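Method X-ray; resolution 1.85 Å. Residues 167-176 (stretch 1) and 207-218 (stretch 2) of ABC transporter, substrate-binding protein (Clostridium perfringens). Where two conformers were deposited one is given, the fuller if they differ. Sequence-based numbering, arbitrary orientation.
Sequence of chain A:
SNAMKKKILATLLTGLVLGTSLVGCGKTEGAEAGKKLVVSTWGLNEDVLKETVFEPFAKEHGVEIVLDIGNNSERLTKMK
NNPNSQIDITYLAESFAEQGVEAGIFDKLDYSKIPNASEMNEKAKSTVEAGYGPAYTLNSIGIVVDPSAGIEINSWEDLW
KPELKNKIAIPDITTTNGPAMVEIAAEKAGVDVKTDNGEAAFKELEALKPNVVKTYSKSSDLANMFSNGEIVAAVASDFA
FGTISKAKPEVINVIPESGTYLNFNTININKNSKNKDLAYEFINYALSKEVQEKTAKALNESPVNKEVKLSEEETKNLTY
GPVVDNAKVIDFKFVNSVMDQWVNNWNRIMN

Stretch 1 (167-176) KIAIPDITTT
Stretch 2 (207-218) ALKPNVVKTYSK

Strand 214-216 and the bridge at Val212 pair in parallel with strand 168-171, the strand directions 38° apart, and the two stretches bury 698 Å² between them. Stretch 2 enters from a helix that begins earlier in the chain, where Leu208 (chi1 t, chi2 p) points toward the strand 168-171 and sets CD1 3.9 Å from Ile168 CD1. Residues 209-211 keep helical phi/psi, with Asn211 N bonded to Leu208 O (2.9 Å), and this bend delivers the carbonyl of Asn211 to the start of the strand: Asn211 O accepts from Ile168 N at 2.9 Å and, weakly, from Lys167 N at 3.1 Å.

Val212 (phi/psi -85/115, chi1 t) pairs with Ile168, CA-CA 5.0 Å. Its CG2 lies 4.0 Å from both Ile168 CG1 and Ile170 CD1; both isoleucines are p,t, and their branched side chains share one face of the sheet with Val212 and Thr215, and Leu208 adds to the apolar contacts of Ile168, Ile170 and Val212. The chain then turns a corner at Val213 (-77/-45), whose N donates to Ile168 O at 2.8 Å.

Lys214 is extended (-164/160), its side chain on the same face as Ala169, and its contribution is from the backbone: Lys214 O receives a weak bond from Ile170 N (3.3 Å). Thr215 (chi1 p) pairs with Ile170, CA-CA 5.0 Å, packing CG2 4.0 Å from Ile170 CG1, while its OG1 and Asp172 OD1 each lie 3.0 Å from a bridging water.

Tyr216 (-118/174) ends the ladder with two firm bonds, its N to Ile170 O and Asp172 N to its O, both 2.9 Å. Pro171 lays its CA over the face of the buried ring (chi1 68°, chi2 88°), 3.9 Å from the centroid of Tyr216. Ala169 CB sits 4.1 Å from Tyr216 CD2.

Beyond it, Ser217 OG approaches Thr175 CG2 at 3.7 Å; Thr175 is held in the Asp172-Thr175 type I turn by its OG1, 2.7 Å from Asp172 O.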

# COMPACT_ATOMS: atom_id res chain seq x y z
N LYS A 167 3.76 -0.44 25.49
CA LYS A 167 5.01 -0.23 24.70
C LYS A 167 4.90 -0.33 23.18
O LYS A 167 5.91 -0.22 22.50
CB LYS A 167 6.08 -1.21 25.19
CG LYS A 167 6.66 -0.89 26.53
CD LYS A 167 7.73 -1.91 26.91
CE LYS A 167 8.66 -1.36 27.99
NZ LYS A 167 7.94 -0.89 29.18
N ILE A 168 3.71 -0.56 22.62
CA ILE A 168 3.61 -0.63 21.16
C ILE A 168 2.61 0.34 20.54
O ILE A 168 1.70 0.83 21.20
CB ILE A 168 3.26 -2.09 20.63
CG1 ILE A 168 1.77 -2.42 20.73
CG2 ILE A 168 4.12 -3.17 21.33
CD1 ILE A 168 1.43 -3.80 20.12
N ALA A 169 2.84 0.64 19.26
CA ALA A 169 1.92 1.45 18.46
C ALA A 169 1.52 0.62 17.24
O ALA A 169 2.37 -0.08 16.66
CB ALA A 169 2.55 2.79 18.04
N ILE A 170 0.26 0.71 16.85
CA ILE A 170 -0.27 0.00 15.69
C ILE A 170 -1.05 1.00 14.82
O ILE A 170 -1.56 2.02 15.31
CB ILE A 170 -1.15 -1.21 16.10
CG1 ILE A 170 -2.43 -0.76 16.81
CG2 ILE A 170 -0.34 -2.20 17.00
CD1 ILE A 170 -3.35 -1.91 17.31
N PRO A 171 -1.12 0.73 13.52
CA PRO A 171 -1.84 1.61 12.63
C PRO A 171 -3.34 1.55 12.86
O PRO A 171 -3.89 0.47 13.14
CB PRO A 171 -1.50 1.06 11.23
CG PRO A 171 -1.24 -0.36 11.46
CD PRO A 171 -0.52 -0.40 12.79
N ASP A 172 -4.00 2.69 12.74
CA ASP A 172 -5.44 2.73 12.95
C ASP A 172 -6.14 2.05 11.79
O ASP A 172 -5.60 1.94 10.67
CB ASP A 172 -5.94 4.17 13.06
CG ASP A 172 -7.37 4.23 13.52
OD1 ASP A 172 -7.68 3.65 14.58
OD2 ASP A 172 -8.18 4.85 12.81
N ILE A 173 -7.36 1.58 12.05
CA ILE A 173 -8.16 0.89 11.04
C ILE A 173 -8.38 1.71 9.77
O ILE A 173 -8.51 1.13 8.68
CB ILE A 173 -9.52 0.45 11.63
CG1 ILE A 173 -10.24 -0.52 10.68
CG2 ILE A 173 -10.38 1.67 11.99
CD1 ILE A 173 -9.44 -1.85 10.39
N THR A 174 -8.41 3.03 9.89
CA THR A 174 -8.64 3.92 8.75
C THR A 174 -7.41 4.22 7.88
O THR A 174 -7.52 4.94 6.89
CB THR A 174 -9.24 5.29 9.23
OG1 THR A 174 -8.31 5.93 10.11
CG2 THR A 174 -10.55 5.07 9.95
N THR A 175 -6.26 3.67 8.24
CA THR A 175 -5.01 3.91 7.53
C THR A 175 -4.76 2.78 6.55
O THR A 175 -5.43 1.74 6.59
CB THR A 175 -3.80 3.94 8.48
OG1 THR A 175 -3.60 2.63 9.04
CG2 THR A 175 -4.00 4.98 9.61
N THR A 176 -3.78 2.97 5.68
CA THR A 176 -3.45 1.95 4.68
C THR A 176 -3.29 0.56 5.24
O THR A 176 -3.80 -0.41 4.66
CB THR A 176 -2.14 2.33 3.98
OG1 THR A 176 -2.31 3.62 3.39
CG2 THR A 176 -1.78 1.29 2.90
N ALA A 207 -7.36 -8.62 23.21
CA ALA A 207 -6.29 -9.16 24.02
C ALA A 207 -5.00 -8.36 23.90
O ALA A 207 -4.17 -8.38 24.81
CB ALA A 207 -6.04 -10.64 23.69
N LEU A 208 -4.81 -7.66 22.79
CA LEU A 208 -3.59 -6.87 22.59
C LEU A 208 -3.64 -5.50 23.30
O LEU A 208 -2.59 -4.86 23.49
CB LEU A 208 -3.40 -6.63 21.10
CG LEU A 208 -2.14 -5.94 20.61
CD1 LEU A 208 -0.90 -6.80 20.97
CD2 LEU A 208 -2.24 -5.72 19.10
N LYS A 209 -4.83 -5.08 23.69
CA LYS A 209 -5.04 -3.76 24.31
C LYS A 209 -4.05 -3.30 25.37
O LYS A 209 -3.64 -2.15 25.34
CB LYS A 209 -6.46 -3.59 24.86
CG LYS A 209 -7.58 -3.57 23.82
CD LYS A 209 -8.97 -3.58 24.49
CE LYS A 209 -9.21 -2.36 25.39
NZ LYS A 209 -9.13 -1.05 24.65
N PRO A 210 -3.70 -4.17 26.34
CA PRO A 210 -2.75 -3.69 27.35
C PRO A 210 -1.40 -3.23 26.83
O PRO A 210 -0.72 -2.43 27.51
CB PRO A 210 -2.56 -4.91 28.26
CG PRO A 210 -3.80 -5.69 28.10
CD PRO A 210 -4.22 -5.50 26.65
N ASN A 211 -1.00 -3.70 25.65
CA ASN A 211 0.29 -3.32 25.09
C ASN A 211 0.25 -2.08 24.18
O ASN A 211 1.30 -1.50 23.86
CB ASN A 211 0.82 -4.50 24.27
CG ASN A 211 1.13 -5.70 25.13
OD1 ASN A 211 1.02 -5.65 26.37
ND2 ASN A 211 1.55 -6.81 24.49
N VAL A 212 -0.93 -1.70 23.73
CA VAL A 212 -1.08 -0.58 22.79
C VAL A 212 -1.13 0.79 23.45
O VAL A 212 -2.04 1.11 24.21
CB VAL A 212 -2.33 -0.77 21.92
CG1 VAL A 212 -2.44 0.38 20.93
CG2 VAL A 212 -2.24 -2.09 21.19
N VAL A 213 -0.13 1.60 23.17
CA VAL A 213 -0.03 2.97 23.68
C VAL A 213 -0.97 3.83 22.87
O VAL A 213 -1.70 4.67 23.42
CB VAL A 213 1.40 3.48 23.54
CG1 VAL A 213 1.47 4.97 23.83
CG2 VAL A 213 2.30 2.68 24.45
N LYS A 214 -0.94 3.65 21.56
CA LYS A 214 -1.89 4.34 20.72
C LYS A 214 -1.96 3.73 19.33
O LYS A 214 -1.06 3.00 18.90
CB LYS A 214 -1.58 5.82 20.58
CG LYS A 214 -0.35 6.12 19.76
CD LYS A 214 -0.16 7.63 19.61
CE LYS A 214 -1.33 8.29 18.89
NZ LYS A 214 -1.05 9.73 18.65
N THR A 215 -3.07 4.04 18.66
CA THR A 215 -3.26 3.64 17.28
C THR A 215 -2.88 4.94 16.59
O THR A 215 -3.18 6.04 17.09
CB THR A 215 -4.71 3.17 17.01
OG1 THR A 215 -5.61 4.25 17.25
CG2 THR A 215 -5.08 2.03 17.94
N TYR A 216 -2.14 4.86 15.49
CA TYR A 216 -1.68 6.06 14.84
C TYR A 216 -2.22 6.18 13.43
O TYR A 216 -2.54 5.18 12.78
CB TYR A 216 -0.15 6.12 14.83
CG TYR A 216 0.49 5.07 13.95
CD1 TYR A 216 0.73 5.32 12.60
CD2 TYR A 216 0.86 3.84 14.45
CE1 TYR A 216 1.31 4.37 11.78
CE2 TYR A 216 1.43 2.87 13.62
CZ TYR A 216 1.66 3.15 12.30
OH TYR A 216 2.24 2.21 11.45
N SER A 217 -1.91 7.34 12.87
CA SER A 217 -2.20 7.67 11.48
C SER A 217 -1.01 8.36 10.79
O SER A 217 -0.87 8.30 9.57
CB SER A 217 -3.45 8.54 11.39
OG SER A 217 -4.58 7.83 11.87
N LYS A 218 -0.14 9.00 11.57
CA LYS A 218 1.00 9.73 10.99
C LYS A 218 2.38 9.15 11.30
O LYS A 218 2.71 8.86 12.45
CB LYS A 218 0.98 11.20 11.41
CG LYS A 218 -0.25 11.95 10.96
CD LYS A 218 -0.14 13.44 11.25
CE LYS A 218 0.04 13.74 12.72
NZ LYS A 218 0.11 15.22 12.95
O HOH W 1 -8.56 3.98 17.40